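Local coordinates for TIGR00266 family protein (PDB 1YOX) that is of unknown function but belongs to the AIM24 family, named for mitochondrial biogenesis, and has a mainly beta build, probably related to the cupins, at residues L165-N171 / G216-L222; E173-T179 / L209-K215; G110-K116 / F146-E152. All blocks are in the same frame, centred on the assembly; numbering follows the deposited sequence.

Overall arrangement
Contact 3 comes first along the chain. It pairs strand 111-115 with strand 146-152 and closes a loop that is complete before the other two begin. Contact 1 opens next at 165-171 and closes at 216-222. Contact 2, 173-179 with 209-215, lies wholly within that loop, because the chain leaves 165-169 directly for 173-178 and returns through 210-216 into 219-223. Contacts 1 and 3 belong to one six-stranded antiparallel sheet, with 182-185 between them. Contact 2 belongs to a three-stranded sheet within this chain, which runs on into the second subunit. Leu222 and Val220 pack on Val177 and Leu214, which ties the two sheets together. Contacts 1 and 2 also touch the second subunit.

Contact 1: L165-N171 / G216-L222; sequences LIRRQLN and GSGTVWL
The edge of a six-stranded antiparallel sheet is formed where Ile166 and Leu222 pair, with strand 165-169 outermost in this chain and 219-222 next to it. Ile166 N bonds to Leu222 O at 2.7 Å, with the donor above the carbonyl plane. The return bond, Leu222 N to Ile166 O, is also present. Arg168 and Val220 form the next hydrogen-bonded pair. Past the strand ends the pairing goes on, with Leu170 N on Gly218 O and Asn171 N on Ser217 O, both at 2.7 Å.

The two faces of this cupin-like sheet differ. On one, Arg167 and Trp221 run side by side, pointing the same way. Trp221 CH2 lies over one face of the Arg167 guanidinium, off toward its rim, 3.8 Å from Arg167 NH2. The planes are 42° apart, so this is not a flat stack. Arg167 reaches there with CG anti to its nitrogen (chi1 -171°) and bends at chi2 and chi3. Its NH1 comes 3.7 Å from Thr219 CG2. Leu165 CD2 approaches the indole near its plane, 3.7 Å from Trp221 CB.

The other face is mostly apolar. Leu170 CG meets Val220 CG2 at 3.9 Å, and Ile166 CB lies 4.0 Å from Leu222 CB. Leu222 and Arg168 continue onto Leu175 of strand 173-178. Both also pack on Tyr39 of the second subunit.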
loop_
_atom_site.group_PDB
_atom_site.type_symbol
_atom_site.label_atom_id
_atom_site.label_comp_id
_atom_site.label_asym_id
_atom_site.label_seq_id
_atom_site.Cartn_x
_atom_site.Cartn_y
_atom_site.Cartn_z
ATOM N N LEU C 165 2.297 12.290 -0.669
ATOM C CA LEU C 165 1.687 13.593 -0.874
ATOM C C LEU C 165 2.715 14.540 -1.474
ATOM O O LEU C 165 3.836 14.678 -0.962
ATOM C CB LEU C 165 1.175 14.146 0.455
ATOM C CG LEU C 165 0.558 15.546 0.632
ATOM C CD1 LEU C 165 1.628 16.586 0.895
ATOM C CD2 LEU C 165 -0.408 16.018 -0.481
ATOM N N ILE C 166 2.332 15.172 -2.572
ATOM C CA ILE C 166 3.131 16.213 -3.185
ATOM C C ILE C 166 2.366 17.512 -3.008
ATOM O O ILE C 166 1.315 17.706 -3.607
ATOM C CB ILE C 166 3.404 15.953 -4.705
ATOM C CG1 ILE C 166 3.412 14.444 -5.045
ATOM C CG2 ILE C 166 4.701 16.660 -5.151
ATOM C CD1 ILE C 166 4.691 13.689 -4.689
ATOM N N ARG C 167 2.883 18.382 -2.148
ATOM C CA ARG C 167 2.273 19.682 -1.911
ATOM C C ARG C 167 2.974 20.732 -2.776
ATOM O O ARG C 167 4.204 20.783 -2.828
ATOM C CB ARG C 167 2.346 20.056 -0.431
ATOM C CG ARG C 167 1.555 21.295 -0.068
ATOM C CD ARG C 167 2.365 22.155 0.882
ATOM N NE ARG C 167 1.873 22.136 2.250
ATOM C CZ ARG C 167 1.302 23.179 2.851
ATOM N NH1 ARG C 167 1.162 24.339 2.207
ATOM N NH2 ARG C 167 0.874 23.069 4.105
ATOM N N ARG C 168 2.185 21.557 -3.455
ATOM C CA ARG C 168 2.726 22.553 -4.368
ATOM C C ARG C 168 1.992 23.869 -4.253
ATOM O O ARG C 168 0.763 23.904 -4.220
ATOM C CB ARG C 168 2.670 22.045 -5.814
ATOM C CG ARG C 168 3.754 21.024 -6.119
ATOM C CD ARG C 168 3.760 20.572 -7.563
ATOM N NE ARG C 168 5.101 20.117 -7.933
ATOM C CZ ARG C 168 5.918 20.755 -8.775
ATOM N NH1 ARG C 168 5.524 21.876 -9.382
ATOM N NH2 ARG C 168 7.129 20.257 -9.020
ATOM N N GLN C 169 2.764 24.951 -4.173
ATOM C CA GLN C 169 2.240 26.319 -4.248
ATOM C C GLN C 169 2.355 26.769 -5.698
ATOM O O GLN C 169 3.399 26.583 -6.318
ATOM C CB GLN C 169 3.060 27.250 -3.355
ATOM C CG GLN C 169 3.673 26.561 -2.138
ATOM C CD GLN C 169 2.631 26.121 -1.109
ATOM O OE1 GLN C 169 1.562 26.729 -0.990
ATOM N NE2 GLN C 169 2.951 25.068 -0.352
ATOM N N LEU C 170 1.298 27.359 -6.244
ATOM C CA LEU C 170 1.320 27.712 -7.660
ATOM C C LEU C 170 1.981 29.047 -8.074
ATOM O O LEU C 170 2.882 29.046 -8.914
ATOM C CB LEU C 170 -0.049 27.503 -8.329
ATOM C CG LEU C 170 -0.374 26.067 -8.762
ATOM C CD1 LEU C 170 -1.409 26.097 -9.881
ATOM C CD2 LEU C 170 0.873 25.304 -9.217
ATOM N N ASN C 171 1.553 30.172 -7.503
ATOM C CA ASN C 171 2.108 31.503 -7.890
ATOM C C ASN C 171 1.985 31.822 -9.398
ATOM O O ASN C 171 2.996 31.919 -10.099
ATOM C CB ASN C 171 3.586 31.646 -7.456
ATOM C CG ASN C 171 3.776 31.594 -5.938
ATOM O OD1 ASN C 171 3.108 32.322 -5.191
ATOM N ND2 ASN C 171 4.710 30.742 -5.475
ATOM N N GLY C 216 -3.178 29.336 -11.683
ATOM C CA GLY C 216 -3.482 30.417 -10.742
ATOM C C GLY C 216 -2.668 30.478 -9.459
ATOM O O GLY C 216 -1.452 30.327 -9.461
ATOM N N SER C 217 -3.378 30.674 -8.354
ATOM C CA SER C 217 -2.798 31.052 -7.068
ATOM C C SER C 217 -2.107 29.983 -6.225
ATOM O O SER C 217 -0.881 29.784 -6.304
ATOM C CB SER C 217 -3.900 31.658 -6.191
ATOM O OG SER C 217 -4.703 30.630 -5.630
ATOM N N GLY C 218 -2.926 29.315 -5.416
ATOM C CA GLY C 218 -2.527 28.831 -4.111
ATOM C C GLY C 218 -1.786 27.536 -3.960
ATOM O O GLY C 218 -0.689 27.370 -4.481
ATOM N N THR C 219 -2.380 26.643 -3.175
ATOM C CA THR C 219 -1.763 25.381 -2.817
ATOM C C THR C 219 -2.475 24.253 -3.529
ATOM O O THR C 219 -3.695 24.243 -3.651
ATOM C CB THR C 219 -1.824 25.150 -1.298
ATOM O OG1 THR C 219 -1.503 26.379 -0.639
ATOM C CG2 THR C 219 -0.823 24.086 -0.849
ATOM N N VAL C 220 -1.687 23.327 -4.046
ATOM C CA VAL C 220 -2.208 22.092 -4.579
ATOM C C VAL C 220 -1.670 20.947 -3.764
ATOM O O VAL C 220 -0.476 20.922 -3.397
ATOM C CB VAL C 220 -1.786 21.834 -6.053
ATOM C CG1 VAL C 220 -2.556 20.641 -6.596
ATOM C CG2 VAL C 220 -2.042 23.047 -6.927
ATOM N N TRP C 221 -2.551 19.972 -3.528
ATOM C CA TRP C 221 -2.153 18.701 -2.916
ATOM C C TRP C 221 -2.321 17.544 -3.909
ATOM O O TRP C 221 -3.415 17.287 -4.406
ATOM C CB TRP C 221 -2.924 18.487 -1.620
ATOM C CG TRP C 221 -3.199 19.797 -0.890
ATOM C CD1 TRP C 221 -3.908 20.890 -1.360
ATOM C CD2 TRP C 221 -2.774 20.140 0.408
ATOM N NE1 TRP C 221 -3.941 21.889 -0.423
ATOM C CE2 TRP C 221 -3.256 21.454 0.679
ATOM C CE3 TRP C 221 -2.024 19.478 1.378
ATOM C CZ2 TRP C 221 -3.007 22.106 1.877
ATOM C CZ3 TRP C 221 -1.787 20.125 2.584
ATOM C CH2 TRP C 221 -2.279 21.426 2.825
ATOM N N LEU C 222 -1.212 16.868 -4.201
ATOM C CA LEU C 222 -1.198 15.801 -5.185
ATOM C C LEU C 222 -0.769 14.476 -4.556
ATOM O O LEU C 222 -0.127 14.463 -3.523
ATOM C CB LEU C 222 -0.252 16.158 -6.342
ATOM C CG LEU C 222 -0.532 17.454 -7.118
ATOM C CD1 LEU C 222 0.620 17.774 -8.053
ATOM C CD2 LEU C 222 -1.849 17.372 -7.866
#

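Contact 2: E173-T179 / L209-K215; sequences ETLRVDT and LLLTTLK
Leu175 with Leu214 and Val177 with Thr212 are the hydrogen-bonded pairs of an antiparallel strand pair. Each has two backbone bonds. Leu214 N to Leu175 O is 2.7 Å, and Thr212 N to Val177 O is 2.8 Å. Thr179 N extends the series to Leu210 O at 2.9 Å.

The hydroxyl contacts gather at the far end. Thr179 OG1 and Thr212 OG1 are hydrogen-bonded at 2.8 Å, their side chains crossing near a right angle. Thr212 OG1 stands beside its own nitrogen (chi1 -68°), which turns it to Thr179. A water bridges Thr212 OG1, at 2.6 Å, and Thr179 O, at 2.8 Å.

Packing is lighter. Arg176 CG runs alongside Thr213 OG1 at 3.6 Å, and Thr174 CG2 meets Thr213 CG2 at 4.0 Å. Leu175 and Leu214 share the face turned to strand 219-223.

Two charged side chains have their main partners outside the pair. Asp178 OD2 forms a salt bridge with Arg229, and Arg176 NH2 bonds to Ile44 O of the second subunit. Residues 175-177 also pair with a strand of that subunit. The chemistry thus implies a strand hydrogen-bonded on both edges, within the chain and across the interface, with its end fixed by a small hydroxyl and water network.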
loop_
_atom_site.group_PDB
_atom_site.type_symbol
_atom_site.label_atom_id
_atom_site.label_comp_id
_atom_site.label_asym_id
_atom_site.label_seq_id
_atom_site.Cartn_x
_atom_site.Cartn_y
_atom_site.Cartn_z
ATOM N N GLU C 173 1.197 30.016 -12.109
ATOM C CA GLU C 173 1.912 29.027 -12.920
ATOM C C GLU C 173 0.874 28.054 -13.497
ATOM O O GLU C 173 -0.299 28.079 -13.086
ATOM C CB GLU C 173 2.980 28.297 -12.077
ATOM C CG GLU C 173 4.202 29.168 -11.749
ATOM C CD GLU C 173 5.217 28.520 -10.780
ATOM O OE1 GLU C 173 5.986 27.628 -11.208
ATOM O OE2 GLU C 173 5.277 28.940 -9.596
ATOM N N THR C 174 1.282 27.232 -14.464
ATOM C CA THR C 174 0.414 26.155 -14.942
ATOM C C THR C 174 0.936 24.761 -14.582
ATOM O O THR C 174 2.086 24.398 -14.877
ATOM C CB THR C 174 0.063 26.274 -16.446
ATOM O OG1 THR C 174 -1.149 27.037 -16.591
ATOM C CG2 THR C 174 -0.147 24.897 -17.084
ATOM N N LEU C 175 0.084 23.989 -13.910
ATOM C CA LEU C 175 0.420 22.615 -13.578
ATOM C C LEU C 175 -0.542 21.681 -14.304
ATOM O O LEU C 175 -1.761 21.851 -14.241
ATOM C CB LEU C 175 0.424 22.405 -12.062
ATOM C CG LEU C 175 1.062 21.125 -11.480
ATOM C CD1 LEU C 175 2.482 20.858 -11.978
ATOM C CD2 LEU C 175 1.037 21.139 -9.965
ATOM N N ARG C 176 0.025 20.737 -15.049
ATOM C CA ARG C 176 -0.745 19.662 -15.658
ATOM C C ARG C 176 -0.539 18.385 -14.838
ATOM O O ARG C 176 0.595 17.987 -14.538
ATOM C CB ARG C 176 -0.353 19.447 -17.121
ATOM C CG ARG C 176 -1.081 20.376 -18.147
ATOM C CD ARG C 176 -0.350 20.383 -19.522
ATOM N NE ARG C 176 1.079 20.681 -19.347
ATOM C CZ ARG C 176 2.062 20.192 -20.107
ATOM N NH1 ARG C 176 1.790 19.365 -21.124
ATOM N NH2 ARG C 176 3.327 20.526 -19.840
ATOM N N VAL C 177 -1.654 17.765 -14.471
ATOM C CA VAL C 177 -1.665 16.645 -13.548
ATOM C C VAL C 177 -2.501 15.505 -14.136
ATOM O O VAL C 177 -3.644 15.728 -14.569
ATOM C CB VAL C 177 -2.234 17.103 -12.152
ATOM C CG1 VAL C 177 -2.536 15.916 -11.247
ATOM C CG2 VAL C 177 -1.286 18.077 -11.446
ATOM N N ASP C 178 -1.947 14.287 -14.142
ATOM C CA ASP C 178 -2.786 13.087 -14.335
ATOM C C ASP C 178 -4.009 13.168 -13.419
ATOM O O ASP C 178 -3.891 13.411 -12.233
ATOM C CB ASP C 178 -2.019 11.785 -14.098
ATOM C CG ASP C 178 -2.850 10.529 -14.454
ATOM O OD1 ASP C 178 -3.750 10.594 -15.316
ATOM O OD2 ASP C 178 -2.594 9.459 -13.880
ATOM N N THR C 179 -5.192 13.004 -13.995
ATOM C CA THR C 179 -6.422 13.447 -13.344
ATOM C C THR C 179 -6.685 12.887 -11.943
ATOM O O THR C 179 -7.009 13.637 -11.033
ATOM C CB THR C 179 -7.619 13.351 -14.311
ATOM O OG1 THR C 179 -7.494 14.407 -15.277
ATOM C CG2 THR C 179 -8.957 13.501 -13.593
ATOM N N LEU C 209 -5.375 9.080 -21.811
ATOM C CA LEU C 209 -4.809 10.037 -20.864
ATOM C C LEU C 209 -5.776 11.157 -20.463
ATOM O O LEU C 209 -6.089 12.041 -21.261
ATOM C CB LEU C 209 -3.505 10.615 -21.412
ATOM C CG LEU C 209 -2.696 11.502 -20.480
ATOM C CD1 LEU C 209 -2.353 10.747 -19.207
ATOM C CD2 LEU C 209 -1.426 11.951 -21.177
ATOM N N LEU C 210 -6.239 11.100 -19.220
ATOM C CA LEU C 210 -7.072 12.151 -18.649
ATOM C C LEU C 210 -6.220 13.176 -17.919
ATOM O O LEU C 210 -5.594 12.864 -16.907
ATOM C CB LEU C 210 -8.122 11.559 -17.708
ATOM C CG LEU C 210 -9.365 10.898 -18.340
ATOM C CD1 LEU C 210 -10.005 11.728 -19.462
ATOM C CD2 LEU C 210 -9.079 9.474 -18.808
ATOM N N LEU C 211 -6.196 14.396 -18.440
ATOM C CA LEU C 211 -5.366 15.453 -17.873
ATOM C C LEU C 211 -6.169 16.525 -17.180
ATOM O O LEU C 211 -7.250 16.864 -17.625
ATOM C CB LEU C 211 -4.514 16.109 -18.941
ATOM C CG LEU C 211 -3.360 15.291 -19.524
ATOM C CD1 LEU C 211 -2.330 16.233 -20.197
ATOM C CD2 LEU C 211 -2.702 14.403 -18.458
ATOM N N THR C 212 -5.633 17.040 -16.079
ATOM C CA THR C 212 -6.236 18.168 -15.373
ATOM C C THR C 212 -5.229 19.325 -15.374
ATOM O O THR C 212 -4.089 19.169 -14.915
ATOM C CB THR C 212 -6.705 17.792 -13.934
ATOM O OG1 THR C 212 -7.812 16.883 -14.021
ATOM C CG2 THR C 212 -7.142 19.035 -13.130
ATOM N N THR C 213 -5.644 20.448 -15.967
ATOM C CA THR C 213 -4.807 21.633 -16.012
ATOM C C THR C 213 -5.217 22.584 -14.914
ATOM O O THR C 213 -6.381 22.999 -14.835
ATOM C CB THR C 213 -4.896 22.344 -17.346
ATOM O OG1 THR C 213 -4.564 21.425 -18.385
ATOM C CG2 THR C 213 -3.923 23.534 -17.413
ATOM N N LEU C 214 -4.241 22.900 -14.068
ATOM C CA LEU C 214 -4.389 23.842 -12.972
ATOM C C LEU C 214 -3.697 25.160 -13.295
ATOM O O LEU C 214 -2.563 25.170 -13.767
ATOM C CB LEU C 214 -3.791 23.254 -11.686
ATOM C CG LEU C 214 -4.487 22.020 -11.106
ATOM C CD1 LEU C 214 -3.858 21.621 -9.789
ATOM C CD2 LEU C 214 -5.947 22.275 -10.906
ATOM N N LYS C 215 -4.360 26.278 -13.014
ATOM C CA LYS C 215 -3.732 27.579 -13.279
ATOM C C LYS C 215 -4.157 28.642 -12.270
ATOM O O LYS C 215 -5.352 28.828 -12.025
ATOM C CB LYS C 215 -4.013 28.031 -14.722
ATOM C CG LYS C 215 -5.483 28.346 -15.023
ATOM C CD LYS C 215 -5.800 28.341 -16.545
ATOM C CE LYS C 215 -5.919 26.904 -17.135
ATOM N NZ LYS C 215 -6.840 25.969 -16.372
HETATM O O HOH W 1 -8.053 16.166 -11.511
#

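Contact 3: G110-K116 / F146-E152; sequences GRLFCQK and FILQKLE
Leu151, Gln149 and Lys116 bury the most surface where strands 111-115 and 146-152 pair antiparallel. Leu151 is bonded to Leu112 both ways, with Leu112 N to Leu151 O at 2.6 Å. With CG beside its own nitrogen (chi1 -40°), Leu151 sends CD1 diagonally to Cys114 CB at 3.9 Å.

Gln149 pairs with Cys114, and Gln149 N bonds to Cys114 O at 2.7 Å. The extended Gln149 side chain crosses that of Lys116 at a slant. Gln149 CD lies 4.0 Å from Lys116 CB, and the first carbons of the Lys116 chain lie alongside the Gln149 amide. Gln149 OE1 is buried here and has no polar partner in the model. Lys116 N bonds to Ile147 O at 2.9 Å, and Lys116 CB packs on Ile147 CG2 at 4.0 Å.

On the opposite face, Arg111 and Glu152 run side by side. Glu152 OE1 sits at the guanidinium edge, in its plane, in a long salt bridge of 3.6 Å to Arg111 NH1. The stronger salt bridge of Arg111 is made by NH2, to Asp187 outside the pair.

Strand 127-134 flanks 146-152, and 182-185 flanks 111-115, where the Phe113 ring meets Phe185. The Leu112, Cys114 and Leu151 face packs on strand 156-162 of the neighbouring sheet.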
loop_
_atom_site.group_PDB
_atom_site.type_symbol
_atom_site.label_atom_id
_atom_site.label_comp_id
_atom_site.label_asym_id
_atom_site.label_seq_id
_atom_site.Cartn_x
_atom_site.Cartn_y
_atom_site.Cartn_z
ATOM N N GLY C 110 -11.190 29.108 4.733
ATOM C CA GLY C 110 -12.461 28.482 5.092
ATOM C C GLY C 110 -13.106 27.727 3.955
ATOM O O GLY C 110 -14.328 27.570 3.931
ATOM N N ARG C 111 -12.287 27.262 3.007
ATOM C CA ARG C 111 -12.776 26.418 1.909
ATOM C C ARG C 111 -11.689 25.520 1.306
ATOM O O ARG C 111 -10.603 25.982 0.944
ATOM C CB ARG C 111 -13.414 27.256 0.810
ATOM C CG ARG C 111 -14.190 26.426 -0.230
ATOM C CD ARG C 111 -15.291 27.253 -0.872
ATOM N NE ARG C 111 -14.745 28.459 -1.497
ATOM C CZ ARG C 111 -15.317 29.660 -1.450
ATOM N NH1 ARG C 111 -16.462 29.838 -0.790
ATOM N NH2 ARG C 111 -14.733 30.680 -2.063
ATOM N N LEU C 112 -11.978 24.230 1.189
ATOM C CA LEU C 112 -11.046 23.377 0.471
ATOM C C LEU C 112 -11.797 22.540 -0.533
ATOM O O LEU C 112 -12.938 22.164 -0.303
ATOM C CB LEU C 112 -10.176 22.537 1.425
ATOM C CG LEU C 112 -9.038 21.656 0.872
ATOM C CD1 LEU C 112 -7.853 22.436 0.334
ATOM C CD2 LEU C 112 -8.578 20.636 1.936
ATOM N N PHE C 113 -11.154 22.318 -1.673
ATOM C CA PHE C 113 -11.640 21.419 -2.698
ATOM C C PHE C 113 -10.921 20.086 -2.600
ATOM O O PHE C 113 -9.689 20.023 -2.438
ATOM C CB PHE C 113 -11.445 22.042 -4.074
ATOM C CG PHE C 113 -12.266 23.285 -4.278
ATOM C CD1 PHE C 113 -11.741 24.541 -3.964
ATOM C CD2 PHE C 113 -13.586 23.198 -4.726
ATOM C CE1 PHE C 113 -12.529 25.713 -4.125
ATOM C CE2 PHE C 113 -14.369 24.360 -4.899
ATOM C CZ PHE C 113 -13.835 25.610 -4.603
ATOM N N CYS C 114 -11.691 19.015 -2.720
ATOM C CA CYS C 114 -11.178 17.719 -2.354
ATOM C C CYS C 114 -11.709 16.647 -3.261
ATOM O O CYS C 114 -12.911 16.548 -3.408
ATOM C CB CYS C 114 -11.644 17.413 -0.929
ATOM S SG CYS C 114 -10.705 16.152 -0.228
ATOM N N GLN C 115 -10.835 15.832 -3.857
ATOM C CA GLN C 115 -11.312 14.631 -4.557
ATOM C C GLN C 115 -12.057 13.741 -3.565
ATOM O O GLN C 115 -11.612 13.543 -2.453
ATOM C CB GLN C 115 -10.188 13.857 -5.255
ATOM C CG GLN C 115 -10.764 12.867 -6.301
ATOM C CD GLN C 115 -9.786 11.842 -6.831
ATOM O OE1 GLN C 115 -8.567 12.094 -6.893
ATOM N NE2 GLN C 115 -10.318 10.677 -7.273
ATOM N N LYS C 116 -13.210 13.225 -3.946
ATOM C CA LYS C 116 -14.055 12.537 -2.973
ATOM C C LYS C 116 -13.356 11.348 -2.296
ATOM O O LYS C 116 -13.506 11.141 -1.083
ATOM C CB LYS C 116 -15.416 12.162 -3.571
ATOM C CG LYS C 116 -16.290 11.289 -2.660
ATOM C CD LYS C 116 -17.547 10.800 -3.383
ATOM C CE LYS C 116 -18.021 9.478 -2.813
ATOM N NZ LYS C 116 -16.884 8.423 -2.803
ATOM N N PHE C 146 -15.493 11.213 -11.749
ATOM C CA PHE C 146 -14.546 12.053 -11.027
ATOM C C PHE C 146 -15.345 13.114 -10.266
ATOM O O PHE C 146 -16.088 13.898 -10.863
ATOM C CB PHE C 146 -13.520 12.687 -11.980
ATOM C CG PHE C 146 -12.501 13.548 -11.283
ATOM C CD1 PHE C 146 -11.461 12.970 -10.561
ATOM C CD2 PHE C 146 -12.603 14.947 -11.312
ATOM C CE1 PHE C 146 -10.522 13.770 -9.888
ATOM C CE2 PHE C 146 -11.673 15.755 -10.634
ATOM C CZ PHE C 146 -10.627 15.164 -9.925
ATOM N N ILE C 147 -15.190 13.112 -8.939
ATOM C CA ILE C 147 -15.976 13.967 -8.045
ATOM C C ILE C 147 -15.070 14.853 -7.163
ATOM O O ILE C 147 -14.192 14.353 -6.440
ATOM C CB ILE C 147 -16.952 13.110 -7.204
ATOM C CG1 ILE C 147 -17.820 12.241 -8.140
ATOM C CG2 ILE C 147 -17.788 13.986 -6.247
ATOM C CD1 ILE C 147 -18.523 11.032 -7.472
ATOM N N LEU C 148 -15.248 16.168 -7.299
ATOM C CA LEU C 148 -14.635 17.153 -6.404
ATOM C C LEU C 148 -15.650 17.667 -5.418
ATOM O O LEU C 148 -16.690 18.162 -5.814
ATOM C CB LEU C 148 -14.085 18.350 -7.155
ATOM C CG LEU C 148 -12.643 18.306 -7.588
ATOM C CD1 LEU C 148 -12.321 19.641 -8.248
ATOM C CD2 LEU C 148 -11.732 18.053 -6.404
ATOM N N GLN C 149 -15.335 17.520 -4.136
ATOM C CA GLN C 149 -16.145 18.056 -3.065
ATOM C C GLN C 149 -15.666 19.447 -2.629
ATOM O O GLN C 149 -14.505 19.801 -2.854
ATOM C CB GLN C 149 -16.124 17.092 -1.887
ATOM C CG GLN C 149 -16.804 15.793 -2.215
ATOM C CD GLN C 149 -16.817 14.871 -1.058
ATOM O OE1 GLN C 149 -15.759 14.547 -0.479
ATOM N NE2 GLN C 149 -18.009 14.434 -0.680
ATOM N N LYS C 150 -16.571 20.236 -2.049
ATOM C CA LYS C 150 -16.163 21.469 -1.351
ATOM C C LYS C 150 -16.403 21.337 0.141
ATOM O O LYS C 150 -17.483 20.963 0.588
ATOM C CB LYS C 150 -16.803 22.760 -1.918
ATOM C CG LYS C 150 -18.318 22.785 -2.012
ATOM C CD LYS C 150 -18.838 24.219 -2.350
ATOM C CE LYS C 150 -20.372 24.222 -2.567
ATOM N NZ LYS C 150 -20.880 25.389 -3.371
ATOM N N LEU C 151 -15.350 21.626 0.884
ATOM C CA LEU C 151 -15.364 21.575 2.333
ATOM C C LEU C 151 -15.221 23.029 2.786
ATOM O O LEU C 151 -14.217 23.692 2.476
ATOM C CB LEU C 151 -14.203 20.721 2.863
ATOM C CG LEU C 151 -13.841 19.424 2.112
ATOM C CD1 LEU C 151 -12.555 18.809 2.630
ATOM C CD2 LEU C 151 -14.979 18.411 2.165
ATOM N N GLU C 152 -16.232 23.534 3.484
ATOM C CA GLU C 152 -16.146 24.898 4.022
ATOM C C GLU C 152 -16.490 25.013 5.522
ATOM O O GLU C 152 -17.267 24.237 6.067
ATOM C CB GLU C 152 -16.918 25.912 3.127
ATOM C CG GLU C 152 -18.249 25.421 2.549
ATOM C CD GLU C 152 -18.658 26.115 1.247
ATOM O OE1 GLU C 152 -17.818 26.769 0.584
ATOM O OE2 GLU C 152 -19.850 26.004 0.877
#